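Local coordinates for uncharacterized protein HI_0666 (PDB 7CZO) that forms the N-terminal domain of a HipA toxin and probably works in a HipBA toxin-antitoxin system with an unusual three-component regulatory mechanism, at residues 4-9 and 84-89; 10-15 and 38-43; 27-32 and 42-47; 53-58 and 79-84. All blocks are in the same frame, centred on the assembly; numbering follows the deposited sequence.

In the fold
Contacts 1, 2 and 3 build on one antiparallel sheet, ordered 51-53, 27-31, 15-22, 7-12, 98-102; contact 4 lies beside it, between the loop after strand 51-53 and the start of helix 82-91. Contacts 1 and 2 use successive parts of strand 7-12, their centres about 17 Å apart. Contacts 1 and 4 share M84, centres about 10 Å apart. Contacts 2 and 3 are closest, about 9 Å between centres: Y31 joins them, its OH lying 2.9 Å from L40 N in a probable hydrogen bond. F27 links contact 3 to contacts 1 and 4, with CE1 3.9 Å from F85 CB and N 2.7 Å from S53 O. Contacts 2 and 4 (centres about 19 Å apart) do not touch.

Contact 1: residues 4-9 and 84-89; sequences LVRSGK and MFRFLL
S7 OG carries two hydrogen bonds, one to E103 OE2 and one to R21 NE, both made on the side of strand 7-12 that faces away from helix 82-91. R6 CB points toward the helix, and the backbone of G8 lies open to L89. R6 CB sits at the edge of the F85 ring, near its plane, 3.2 Å from F85 CE2. From there the R6 chain bends twice (chi2 -79°, chi3 -92°) and carries its guanidinium to L89, whose CD1 lies over one face of the group, 3.4 Å from R6 NE. This is a helix laid across one face of an antiparallel sheet, on a strand flanked by 15-22 and 98-102. The methyls of L89 divide the work: CD1 goes to R6, while CD2 comes within 3.8 Å of G8 CA, where no side chain intervenes, and touches S7 O. L89 CG covers part of one face of the F85 ring, 4.0 Å above its plane. R86 meets R6 through aliphatic carbon, R86 CG lying 3.8 Å from R6 NH2, while its own guanidinium turns to a salt bridge between NH2 and D83 OD1. The two guanidinium planes are 29° apart.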
loop_
_atom_site.group_PDB
_atom_site.type_symbol
_atom_site.label_atom_id
_atom_site.label_comp_id
_atom_site.label_asym_id
_atom_site.label_seq_id
_atom_site.Cartn_x
_atom_site.Cartn_y
_atom_site.Cartn_z
ATOM N N LEU A 4 -9.726 6.807 12.928
ATOM C CA LEU A 4 -8.734 5.871 12.374
ATOM C C LEU A 4 -9.156 5.517 10.918
ATOM O O LEU A 4 -10.203 5.969 10.474
ATOM C CB LEU A 4 -8.701 4.616 13.270
ATOM C CG LEU A 4 -8.277 4.709 14.743
ATOM C CD1 LEU A 4 -9.020 3.678 15.589
ATOM C CD2 LEU A 4 -6.766 4.546 14.892
ATOM N N VAL A 5 -8.385 4.732 10.163
ATOM C CA VAL A 5 -7.100 4.199 10.591
ATOM C C VAL A 5 -6.055 4.700 9.580
ATOM O O VAL A 5 -5.862 5.918 9.439
ATOM C CB VAL A 5 -7.098 2.630 10.781
ATOM C CG1 VAL A 5 -6.239 2.215 11.976
ATOM C CG2 VAL A 5 -8.503 2.065 10.960
ATOM N N ARG A 6 -5.464 3.778 8.825
ATOM C CA ARG A 6 -4.109 3.927 8.311
ATOM C C ARG A 6 -4.038 4.400 6.841
ATOM O O ARG A 6 -4.709 3.867 5.959
ATOM C CB ARG A 6 -3.391 2.584 8.468
ATOM C CG ARG A 6 -3.208 2.111 9.899
ATOM C CD ARG A 6 -2.034 2.823 10.568
ATOM N NE ARG A 6 -0.769 2.088 10.435
ATOM C CZ ARG A 6 0.419 2.538 10.847
ATOM N NH1 ARG A 6 0.515 3.732 11.417
ATOM N NH2 ARG A 6 1.515 1.801 10.680
ATOM N N SER A 7 -3.193 5.389 6.594
ATOM C CA SER A 7 -3.061 5.993 5.302
ATOM C C SER A 7 -1.564 6.073 4.892
ATOM O O SER A 7 -0.704 6.342 5.728
ATOM C CB SER A 7 -3.700 7.382 5.359
ATOM O OG SER A 7 -3.663 8.034 4.094
ATOM N N GLY A 8 -1.264 5.849 3.606
ATOM C CA GLY A 8 0.092 6.013 3.058
ATOM C C GLY A 8 0.052 6.764 1.745
ATOM O O GLY A 8 -0.731 6.430 0.858
ATOM N N LYS A 9 0.853 7.811 1.621
ATOM C CA LYS A 9 1.035 8.476 0.333
ATOM C C LYS A 9 1.894 7.559 -0.546
ATOM O O LYS A 9 2.879 6.977 -0.092
ATOM C CB LYS A 9 1.761 9.811 0.495
ATOM C CG LYS A 9 0.909 11.046 0.721
ATOM C CD LYS A 9 1.787 12.182 1.277
ATOM C CE LYS A 9 1.529 13.550 0.637
ATOM N NZ LYS A 9 2.770 14.242 0.157
ATOM N N MET A 84 0.966 -7.018 6.720
ATOM C CA MET A 84 1.533 -6.626 5.440
ATOM C C MET A 84 1.375 -5.156 5.113
ATOM O O MET A 84 2.340 -4.522 4.713
ATOM C CB MET A 84 0.960 -7.528 4.352
ATOM C CG MET A 84 1.671 -8.852 4.458
ATOM S SD MET A 84 1.236 -10.080 3.276
ATOM C CE MET A 84 1.471 -9.305 1.692
ATOM N N PHE A 85 0.186 -4.600 5.319
ATOM C CA PHE A 85 -0.020 -3.173 5.125
ATOM C C PHE A 85 0.858 -2.416 6.093
ATOM O O PHE A 85 1.331 -1.341 5.781
ATOM C CB PHE A 85 -1.496 -2.780 5.334
ATOM C CG PHE A 85 -1.770 -1.302 5.112
ATOM C CD1 PHE A 85 -1.741 -0.767 3.844
ATOM C CD2 PHE A 85 -2.043 -0.468 6.160
ATOM C CE1 PHE A 85 -1.977 0.570 3.618
ATOM C CE2 PHE A 85 -2.298 0.883 5.937
ATOM C CZ PHE A 85 -2.275 1.405 4.661
ATOM N N ARG A 86 1.084 -2.970 7.277
ATOM C CA ARG A 86 1.947 -2.274 8.232
ATOM C C ARG A 86 3.399 -2.286 7.696
ATOM O O ARG A 86 4.091 -1.287 7.735
ATOM C CB ARG A 86 1.848 -2.914 9.615
ATOM C CG ARG A 86 2.099 -1.971 10.781
ATOM C CD ARG A 86 2.036 -2.676 12.152
ATOM N NE ARG A 86 1.190 -3.886 12.191
ATOM C CZ ARG A 86 -0.148 -3.911 12.134
ATOM N NH1 ARG A 86 -0.855 -2.786 12.019
ATOM N NH2 ARG A 86 -0.788 -5.080 12.167
ATOM N N PHE A 87 3.844 -3.415 7.164
ATOM C CA PHE A 87 5.183 -3.508 6.647
ATOM C C PHE A 87 5.343 -2.501 5.523
ATOM O O PHE A 87 6.272 -1.684 5.522
ATOM C CB PHE A 87 5.452 -4.885 6.123
ATOM C CG PHE A 87 6.731 -4.979 5.389
ATOM C CD1 PHE A 87 7.871 -5.412 6.022
ATOM C CD2 PHE A 87 6.801 -4.614 4.064
ATOM C CE1 PHE A 87 9.071 -5.478 5.340
ATOM C CE2 PHE A 87 8.001 -4.679 3.364
ATOM C CZ PHE A 87 9.135 -5.108 4.010
ATOM N N LEU A 88 4.400 -2.504 4.588
ATOM C CA LEU A 88 4.443 -1.490 3.522
ATOM C C LEU A 88 4.653 -0.099 4.097
ATOM O O LEU A 88 5.479 0.647 3.586
ATOM C CB LEU A 88 3.198 -1.536 2.617
ATOM C CG LEU A 88 3.177 -2.868 1.849
ATOM C CD1 LEU A 88 1.901 -3.000 1.045
ATOM C CD2 LEU A 88 4.422 -3.026 0.985
ATOM N N LEU A 89 3.948 0.224 5.181
ATOM C CA LEU A 89 4.048 1.555 5.784
ATOM C C LEU A 89 5.357 1.767 6.516
ATOM O O LEU A 89 5.930 2.843 6.429
ATOM C CB LEU A 89 2.907 1.787 6.744
ATOM C CG LEU A 89 1.526 2.019 6.139
ATOM C CD1 LEU A 89 0.514 2.125 7.289
ATOM C CD2 LEU A 89 1.539 3.288 5.325
#

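Contact 2: residues 10-15 and 38-43; sequences VFLYGE and IPLSLS
Strands 7-12 and 15-22 form a two-residue beta-hairpin, closed by a type I' turn from L12 to E15, and the end of this hairpin packs against the long loop between strands 27-31 and 51-53. Hydrogen bonding shapes each partner separately, for none crosses between 10-15 and 38-43. In the turn, L12 N reaches E15 O at 3.0 Å and E15 N returns the bond to L12 O, while Y13 and G14 span the corner with positive phi angles, as a type I' turn requires. In the loop, L40 N is hydrogen-bonded to Y31 OH and I38 O to Y35 OH, so two backbone atoms are fixed by tyrosine hydroxyls. Farther along, S41 OG and S43 OG are hydrogen-bonded at 2.4 Å.

Apolar contact does the joining. L12 CG is anti to the backbone N (chi1 -172°), which sends the isobutyl group across to the loop. There L12 CD2 lies 3.9 Å from L40 CD1 and equally near L40 CA, the two leucines crossing obliquely; the same methyl also rests against the carbonyl oxygens of I38 and P39. L40 continues inward to I17, F29 and F60, so the pair leads from the hairpin into the core.

The aromatic part is more exposed. L12 CD1 lies 4.0 Å above one face of the Y13 ring, toward its rim, and the ring edge meets I38, with Y13 CE2 4.1 Å from I38 CG2.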
loop_
_atom_site.group_PDB
_atom_site.type_symbol
_atom_site.label_atom_id
_atom_site.label_comp_id
_atom_site.label_asym_id
_atom_site.label_seq_id
_atom_site.Cartn_x
_atom_site.Cartn_y
_atom_site.Cartn_z
ATOM N N VAL A 10 1.528 7.468 -1.815
ATOM C CA VAL A 10 2.149 6.547 -2.739
ATOM C C VAL A 10 2.877 7.311 -3.803
ATOM O O VAL A 10 2.281 8.112 -4.523
ATOM C CB VAL A 10 1.083 5.665 -3.396
ATOM C CG1 VAL A 10 1.644 4.930 -4.613
ATOM C CG2 VAL A 10 0.510 4.690 -2.344
ATOM N N PHE A 11 4.170 7.038 -3.899
ATOM C CA PHE A 11 5.053 7.654 -4.879
ATOM C C PHE A 11 5.529 6.590 -5.879
ATOM O O PHE A 11 5.768 5.461 -5.491
ATOM C CB PHE A 11 6.264 8.250 -4.164
ATOM C CG PHE A 11 5.949 9.406 -3.276
ATOM C CD1 PHE A 11 5.560 9.207 -1.962
ATOM C CD2 PHE A 11 6.038 10.713 -3.749
ATOM C CE1 PHE A 11 5.274 10.283 -1.126
ATOM C CE2 PHE A 11 5.757 11.798 -2.918
ATOM C CZ PHE A 11 5.376 11.573 -1.601
ATOM N N LEU A 12 5.629 6.970 -7.151
ATOM C CA LEU A 12 6.154 6.130 -8.269
ATOM C C LEU A 12 7.204 6.947 -9.097
ATOM O O LEU A 12 6.980 8.111 -9.465
ATOM C CB LEU A 12 5.015 5.731 -9.147
ATOM C CG LEU A 12 5.266 4.721 -10.243
ATOM C CD1 LEU A 12 5.916 3.457 -9.713
ATOM C CD2 LEU A 12 3.925 4.393 -10.902
ATOM N N TYR A 13 8.383 6.377 -9.306
ATOM C CA TYR A 13 9.518 7.113 -9.873
ATOM C C TYR A 13 9.601 8.557 -9.399
ATOM O O TYR A 13 9.842 9.454 -10.224
ATOM C CB TYR A 13 9.470 7.120 -11.414
ATOM C CG TYR A 13 9.201 5.756 -12.017
ATOM C CD1 TYR A 13 10.112 4.725 -11.931
ATOM C CD2 TYR A 13 8.051 5.519 -12.667
ATOM C CE1 TYR A 13 9.836 3.494 -12.514
ATOM C CE2 TYR A 13 7.758 4.302 -13.207
ATOM C CZ TYR A 13 8.649 3.293 -13.143
ATOM O OH TYR A 13 8.277 2.055 -13.700
ATOM N N GLY A 14 9.421 8.786 -8.099
ATOM C CA GLY A 14 9.678 10.105 -7.496
ATOM C C GLY A 14 8.436 10.973 -7.301
ATOM O O GLY A 14 8.454 11.911 -6.507
ATOM N N GLU A 15 7.353 10.652 -8.011
ATOM C CA GLU A 15 6.162 11.495 -8.036
ATOM C C GLU A 15 5.002 10.898 -7.234
ATOM O O GLU A 15 4.634 9.747 -7.449
ATOM C CB GLU A 15 5.685 11.687 -9.489
ATOM C CG GLU A 15 6.764 12.084 -10.487
ATOM C CD GLU A 15 7.395 13.441 -10.192
ATOM O OE1 GLU A 15 6.654 14.416 -9.898
ATOM O OE2 GLU A 15 8.640 13.530 -10.275
ATOM N N ILE A 38 1.938 7.251 -15.870
ATOM C CA ILE A 38 2.051 5.815 -16.135
ATOM C C ILE A 38 1.352 5.075 -15.005
ATOM O O ILE A 38 1.544 5.422 -13.820
ATOM C CB ILE A 38 3.519 5.371 -16.302
ATOM C CG1 ILE A 38 3.569 3.906 -16.723
ATOM C CG2 ILE A 38 4.358 5.624 -15.053
ATOM C CD1 ILE A 38 4.977 3.396 -16.985
ATOM N N PRO A 39 0.493 4.100 -15.353
ATOM C CA PRO A 39 -0.208 3.377 -14.268
ATOM C C PRO A 39 0.714 2.593 -13.335
ATOM O O PRO A 39 1.807 2.181 -13.722
ATOM C CB PRO A 39 -1.153 2.465 -15.027
ATOM C CG PRO A 39 -1.477 3.276 -16.267
ATOM C CD PRO A 39 -0.164 3.886 -16.653
ATOM N N LEU A 40 0.298 2.440 -12.086
ATOM C CA LEU A 40 1.104 1.700 -11.108
ATOM C C LEU A 40 1.191 0.210 -11.503
ATOM O O LEU A 40 2.224 -0.446 -11.357
ATOM C CB LEU A 40 0.518 1.889 -9.707
ATOM C CG LEU A 40 1.205 1.157 -8.559
ATOM C CD1 LEU A 40 2.542 1.807 -8.312
ATOM C CD2 LEU A 40 0.360 1.213 -7.302
ATOM N N SER A 41 0.104 -0.312 -12.030
ATOM C CA SER A 41 0.081 -1.676 -12.490
ATOM C C SER A 41 -1.084 -1.844 -13.455
ATOM O O SER A 41 -1.999 -1.016 -13.488
ATOM C CB SER A 41 -0.114 -2.593 -11.293
ATOM O OG SER A 41 -1.430 -2.451 -10.797
ATOM N N LEU A 42 -1.081 -2.922 -14.226
ATOM C CA LEU A 42 -2.202 -3.141 -15.147
ATOM C C LEU A 42 -3.508 -3.410 -14.381
ATOM O O LEU A 42 -4.599 -3.205 -14.940
ATOM C CB LEU A 42 -1.901 -4.201 -16.230
ATOM C CG LEU A 42 -1.187 -5.509 -15.885
ATOM C CD1 LEU A 42 -2.067 -6.420 -15.022
ATOM C CD2 LEU A 42 -0.741 -6.183 -17.181
ATOM N N SER A 43 -3.404 -3.802 -13.103
ATOM C CA SER A 43 -4.600 -3.911 -12.237
ATOM C C SER A 43 -5.214 -2.566 -11.846
ATOM O O SER A 43 -6.347 -2.535 -11.387
ATOM C CB SER A 43 -4.280 -4.670 -10.970
ATOM O OG SER A 43 -3.210 -4.047 -10.275
#

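Contact 3: residues 27-32 and 42-47; sequences FHFSYN and LSFPIE
Three rings, F29, Y31 and F44, meet with F29 between the other two, its edge toward Y31 and its ring oblique to F44. F29 CE2 stands over the centre of the Y31 ring, 3.7 Å above its plane, and F29 CD2 likewise stands over the centre of F44, 3.6 Å above it. On its opposite face Y31 carries I46 CG1, offset toward the rim, and the far face of F44 is lined by S43 OG. The F44 carbonyl lies at the Y31 edge. F29 and F44 are neither stacked nor perpendicular: their centroids are 4.7 Å apart and their planes meet at 49°.

The Y31 hydroxyl gives its hydrogen to F44 O at 2.4 Å, in the carbonyl plane and on a lone pair, with a C=O...OH angle of 143°. Because this oxygen also receives L40 N, one phenol bridges two backbone groups of the loop. Y31 CD2 also approaches I46 CA, at 3.7 Å, so the loop passes along the ring as well as its tip.

Beyond the trio, F57 meets F44 edge-to-face, F51 also meets F44, and F60 meets F29. F29 and Y31 alternate with S30, whose side chain points away. This is aromatic core packing on one face of an antiparallel sheet, with the loop leading from strand 27-31 to its neighbour 51-53 folded back over the strand.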
loop_
_atom_site.group_PDB
_atom_site.type_symbol
_atom_site.label_atom_id
_atom_site.label_comp_id
_atom_site.label_asym_id
_atom_site.label_seq_id
_atom_site.Cartn_x
_atom_site.Cartn_y
_atom_site.Cartn_z
ATOM N N PHE A 27 -9.192 -2.233 2.227
ATOM C CA PHE A 27 -8.119 -1.487 1.548
ATOM C C PHE A 27 -8.545 -0.659 0.341
ATOM O O PHE A 27 -9.315 -1.096 -0.510
ATOM C CB PHE A 27 -7.052 -2.481 1.135
ATOM C CG PHE A 27 -6.543 -3.282 2.287
ATOM C CD1 PHE A 27 -5.690 -2.698 3.233
ATOM C CD2 PHE A 27 -6.961 -4.590 2.473
ATOM C CE1 PHE A 27 -5.241 -3.418 4.319
ATOM C CE2 PHE A 27 -6.520 -5.318 3.565
ATOM C CZ PHE A 27 -5.659 -4.732 4.488
ATOM N N HIS A 28 -7.982 0.522 0.242
ATOM C CA HIS A 28 -8.460 1.511 -0.692
ATOM C C HIS A 28 -7.276 2.148 -1.334
ATOM O O HIS A 28 -6.547 2.867 -0.690
ATOM C CB HIS A 28 -9.317 2.535 0.071
ATOM C CG HIS A 28 -10.282 1.870 1.008
ATOM N ND1 HIS A 28 -11.250 0.991 0.569
ATOM C CD2 HIS A 28 -10.368 1.875 2.356
ATOM C CE1 HIS A 28 -11.910 0.509 1.598
ATOM N NE2 HIS A 28 -11.386 1.022 2.695
ATOM N N PHE A 29 -7.070 1.850 -2.602
ATOM C CA PHE A 29 -6.119 2.585 -3.389
ATOM C C PHE A 29 -6.875 3.551 -4.261
ATOM O O PHE A 29 -7.886 3.169 -4.841
ATOM C CB PHE A 29 -5.271 1.660 -4.271
ATOM C CG PHE A 29 -4.361 2.416 -5.198
ATOM C CD1 PHE A 29 -3.438 3.332 -4.681
ATOM C CD2 PHE A 29 -4.460 2.271 -6.566
ATOM C CE1 PHE A 29 -2.621 4.083 -5.500
ATOM C CE2 PHE A 29 -3.646 3.010 -7.393
ATOM C CZ PHE A 29 -2.723 3.916 -6.856
ATOM N N SER A 30 -6.354 4.774 -4.393
ATOM C CA SER A 30 -6.912 5.764 -5.300
ATOM C C SER A 30 -5.836 6.665 -5.893
ATOM O O SER A 30 -4.894 7.053 -5.197
ATOM C CB SER A 30 -7.936 6.641 -4.574
ATOM O OG SER A 30 -7.324 7.411 -3.538
ATOM N N TYR A 31 -5.980 6.989 -7.179
ATOM C CA TYR A 31 -5.027 7.867 -7.890
ATOM C C TYR A 31 -5.360 9.332 -7.627
ATOM O O TYR A 31 -6.503 9.719 -7.693
ATOM C CB TYR A 31 -5.127 7.639 -9.415
ATOM C CG TYR A 31 -4.452 6.402 -9.951
ATOM C CD1 TYR A 31 -3.068 6.305 -9.954
ATOM C CD2 TYR A 31 -5.182 5.354 -10.477
ATOM C CE1 TYR A 31 -2.433 5.199 -10.448
ATOM C CE2 TYR A 31 -4.558 4.203 -10.954
ATOM C CZ TYR A 31 -3.175 4.147 -10.944
ATOM O OH TYR A 31 -2.498 3.050 -11.439
ATOM N N ASN A 32 -4.373 10.164 -7.388
ATOM C CA ASN A 32 -4.611 11.606 -7.433
ATOM C C ASN A 32 -5.412 12.062 -8.658
ATOM O O ASN A 32 -5.291 11.502 -9.746
ATOM C CB ASN A 32 -3.289 12.368 -7.348
ATOM C CG ASN A 32 -2.726 12.356 -5.951
ATOM O OD1 ASN A 32 -3.454 12.094 -4.988
ATOM N ND2 ASN A 32 -1.436 12.634 -5.820
ATOM N N LEU A 42 -1.081 -2.922 -14.226
ATOM C CA LEU A 42 -2.202 -3.141 -15.147
ATOM C C LEU A 42 -3.508 -3.410 -14.381
ATOM O O LEU A 42 -4.599 -3.205 -14.940
ATOM C CB LEU A 42 -1.901 -4.201 -16.230
ATOM C CG LEU A 42 -1.187 -5.509 -15.885
ATOM C CD1 LEU A 42 -2.067 -6.420 -15.022
ATOM C CD2 LEU A 42 -0.741 -6.183 -17.181
ATOM N N SER A 43 -3.404 -3.802 -13.103
ATOM C CA SER A 43 -4.600 -3.911 -12.237
ATOM C C SER A 43 -5.214 -2.566 -11.846
ATOM O O SER A 43 -6.347 -2.535 -11.387
ATOM C CB SER A 43 -4.280 -4.670 -10.970
ATOM O OG SER A 43 -3.210 -4.047 -10.275
ATOM N N PHE A 44 -4.456 -1.475 -12.020
ATOM C CA PHE A 44 -4.872 -0.138 -11.612
ATOM C C PHE A 44 -4.810 0.849 -12.772
ATOM O O PHE A 44 -3.983 1.747 -12.803
ATOM C CB PHE A 44 -3.993 0.385 -10.478
ATOM C CG PHE A 44 -4.122 -0.389 -9.191
ATOM C CD1 PHE A 44 -5.371 -0.746 -8.690
ATOM C CD2 PHE A 44 -2.994 -0.703 -8.450
ATOM C CE1 PHE A 44 -5.489 -1.433 -7.506
ATOM C CE2 PHE A 44 -3.099 -1.390 -7.256
ATOM C CZ PHE A 44 -4.350 -1.758 -6.785
ATOM N N PRO A 45 -5.722 0.698 -13.731
ATOM C CA PRO A 45 -5.890 1.756 -14.723
ATOM C C PRO A 45 -6.424 3.049 -14.109
ATOM O O PRO A 45 -7.354 3.035 -13.306
ATOM C CB PRO A 45 -6.921 1.180 -15.685
ATOM C CG PRO A 45 -6.993 -0.294 -15.391
ATOM C CD PRO A 45 -6.616 -0.452 -13.958
ATOM N N ILE A 46 -5.860 4.154 -14.544
ATOM C CA ILE A 46 -6.186 5.475 -14.025
ATOM C C ILE A 46 -7.653 5.839 -14.100
ATOM O O ILE A 46 -8.143 6.582 -13.254
ATOM C CB ILE A 46 -5.371 6.525 -14.797
ATOM C CG1 ILE A 46 -3.874 6.136 -14.711
ATOM C CG2 ILE A 46 -5.688 7.936 -14.312
ATOM C CD1 ILE A 46 -2.873 7.264 -14.629
ATOM N N GLU A 47 -8.361 5.297 -15.085
ATOM C CA GLU A 47 -9.768 5.652 -15.346
ATOM C C GLU A 47 -10.717 4.942 -14.409
ATOM O O GLU A 47 -11.880 5.330 -14.306
ATOM C CB GLU A 47 -10.152 5.303 -16.779
ATOM C CG GLU A 47 -9.332 6.044 -17.837
ATOM C CD GLU A 47 -7.908 5.498 -18.050
ATOM O OE1 GLU A 47 -7.070 6.305 -18.523
ATOM O OE2 GLU A 47 -7.628 4.290 -17.762
#

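Contact 4: residues 53-58 and 79-84; sequences SDTLFP and IDESDM
One hydrogen bond crosses between the two segments: L56 N donates to E81 OE2 at 3.3 Å, with an N-H...O angle of 151°. The N-H comes from above the carboxylate, 48° out of its plane. To get there the E81 chain bends at chi2, having left the backbone with CG anti to the carbonyl carbon. A second bond stays within the loop, where S53 OG donates to T55 O at 2.9 Å, in the carbonyl plane and on a lone pair, and so ties down the peptide whose N-H, that of L56, goes to E81.

T55 and L56 also touch the carboxylate from the loop side. T55 CB lies 3.1 Å from E81 OE2, with T55 CG2 close by, and L56 CB is 3.9 Å from E81 OE1.

The apolar part belongs to L56 and M84, which cross at about a right angle. L56 CD2 touches M84 CB at 3.8 Å and, because the M84 chain curls back at its last torsion, M84 CE at 3.9 Å. F27 and A61 also pack against L56. E81 is the N-cap residue of helix 82-91, and F57 holds the same position for helix 58-62; the arrangement is a helix start joined by its N-cap side chain to the loop leading into another helix.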
loop_
_atom_site.group_PDB
_atom_site.type_symbol
_atom_site.label_atom_id
_atom_site.label_comp_id
_atom_site.label_asym_id
_atom_site.label_seq_id
_atom_site.Cartn_x
_atom_site.Cartn_y
_atom_site.Cartn_z
ATOM N N SER A 53 -11.005 -2.942 -1.716
ATOM C CA SER A 53 -11.055 -4.400 -1.554
ATOM C C SER A 53 -11.119 -4.761 -0.084
ATOM O O SER A 53 -10.783 -3.952 0.789
ATOM C CB SER A 53 -9.850 -5.048 -2.237
ATOM O OG SER A 53 -9.922 -6.460 -2.201
ATOM N N ASP A 54 -11.592 -5.962 0.201
ATOM C CA ASP A 54 -11.646 -6.412 1.592
ATOM C C ASP A 54 -10.349 -7.131 1.934
ATOM O O ASP A 54 -10.127 -7.498 3.069
ATOM C CB ASP A 54 -12.876 -7.293 1.870
ATOM C CG ASP A 54 -12.937 -8.532 0.990
ATOM O OD1 ASP A 54 -12.048 -8.708 0.118
ATOM O OD2 ASP A 54 -13.881 -9.338 1.182
ATOM N N THR A 55 -9.496 -7.353 0.952
ATOM C CA THR A 55 -8.176 -7.865 1.251
ATOM C C THR A 55 -7.139 -7.189 0.387
ATOM O O THR A 55 -7.399 -6.849 -0.780
ATOM C CB THR A 55 -8.054 -9.325 0.916
ATOM O OG1 THR A 55 -8.236 -9.433 -0.486
ATOM C CG2 THR A 55 -9.092 -10.154 1.669
ATOM N N LEU A 56 -5.955 -7.055 0.974
ATOM C CA LEU A 56 -4.874 -6.311 0.402
ATOM C C LEU A 56 -4.702 -6.626 -1.087
ATOM O O LEU A 56 -4.354 -7.734 -1.513
ATOM C CB LEU A 56 -3.580 -6.607 1.195
ATOM C CG LEU A 56 -2.332 -5.884 0.687
ATOM C CD1 LEU A 56 -2.442 -4.373 0.865
ATOM C CD2 LEU A 56 -1.095 -6.430 1.359
ATOM N N PHE A 57 -4.950 -5.622 -1.895
ATOM C CA PHE A 57 -4.662 -5.721 -3.310
ATOM C C PHE A 57 -3.455 -6.623 -3.596
ATOM O O PHE A 57 -2.362 -6.385 -3.131
ATOM C CB PHE A 57 -4.410 -4.322 -3.834
ATOM C CG PHE A 57 -5.568 -3.373 -3.585
ATOM C CD1 PHE A 57 -6.733 -3.501 -4.293
ATOM C CD2 PHE A 57 -5.482 -2.386 -2.642
ATOM C CE1 PHE A 57 -7.786 -2.658 -4.084
ATOM C CE2 PHE A 57 -6.531 -1.533 -2.423
ATOM C CZ PHE A 57 -7.696 -1.675 -3.143
ATOM N N PRO A 58 -3.651 -7.668 -4.372
ATOM C CA PRO A 58 -2.532 -8.493 -4.831
ATOM C C PRO A 58 -1.282 -7.738 -5.266
ATOM O O PRO A 58 -0.162 -8.188 -4.990
ATOM C CB PRO A 58 -3.130 -9.220 -6.045
ATOM C CG PRO A 58 -4.563 -9.422 -5.654
ATOM C CD PRO A 58 -4.942 -8.170 -4.883
ATOM N N ILE A 79 0.146 -13.371 9.681
ATOM C CA ILE A 79 0.450 -12.567 8.497
ATOM C C ILE A 79 -0.728 -11.669 8.153
ATOM O O ILE A 79 -0.550 -10.628 7.516
ATOM C CB ILE A 79 0.854 -13.424 7.305
ATOM C CG1 ILE A 79 0.175 -14.775 7.440
ATOM C CG2 ILE A 79 2.381 -13.559 7.226
ATOM C CD1 ILE A 79 0.433 -15.673 6.282
ATOM N N ASP A 80 -1.931 -12.070 8.545
ATOM C CA ASP A 80 -2.949 -11.097 8.924
ATOM C C ASP A 80 -3.473 -10.299 7.721
ATOM O O ASP A 80 -4.676 -10.330 7.455
ATOM C CB ASP A 80 -2.346 -10.170 10.007
ATOM C CG ASP A 80 -3.376 -9.302 10.724
ATOM O OD1 ASP A 80 -2.965 -8.285 11.349
ATOM O OD2 ASP A 80 -4.579 -9.633 10.690
ATOM N N GLU A 81 -2.573 -9.609 7.006
ATOM C CA GLU A 81 -2.903 -8.622 5.961
ATOM C C GLU A 81 -2.845 -7.188 6.416
ATOM O O GLU A 81 -2.481 -6.316 5.640
ATOM C CB GLU A 81 -4.246 -8.859 5.282
ATOM C CG GLU A 81 -4.188 -10.041 4.332
ATOM C CD GLU A 81 -5.080 -9.846 3.153
ATOM O OE1 GLU A 81 -4.667 -10.216 2.036
ATOM O OE2 GLU A 81 -6.180 -9.293 3.361
ATOM N N SER A 82 -3.220 -6.934 7.659
ATOM C CA SER A 82 -2.849 -5.690 8.304
ATOM C C SER A 82 -1.354 -5.695 8.598
ATOM O O SER A 82 -0.727 -4.637 8.682
ATOM C CB SER A 82 -3.624 -5.512 9.601
ATOM O OG SER A 82 -5.008 -5.479 9.330
ATOM N N ASP A 83 -0.783 -6.886 8.749
ATOM C CA ASP A 83 0.641 -7.019 9.066
ATOM C C ASP A 83 1.468 -6.647 7.885
ATOM O O ASP A 83 2.509 -6.033 8.028
ATOM C CB ASP A 83 0.984 -8.438 9.521
ATOM C CG ASP A 83 0.597 -8.673 10.972
ATOM O OD1 ASP A 83 0.620 -7.664 11.742
ATOM O OD2 ASP A 83 0.268 -9.836 11.322
ATOM N N MET A 84 0.966 -7.018 6.720
ATOM C CA MET A 84 1.533 -6.626 5.440
ATOM C C MET A 84 1.375 -5.156 5.113
ATOM O O MET A 84 2.340 -4.522 4.713
ATOM C CB MET A 84 0.960 -7.528 4.352
ATOM C CG MET A 84 1.671 -8.852 4.458
ATOM S SD MET A 84 1.236 -10.080 3.276
ATOM C CE MET A 84 1.471 -9.305 1.692
#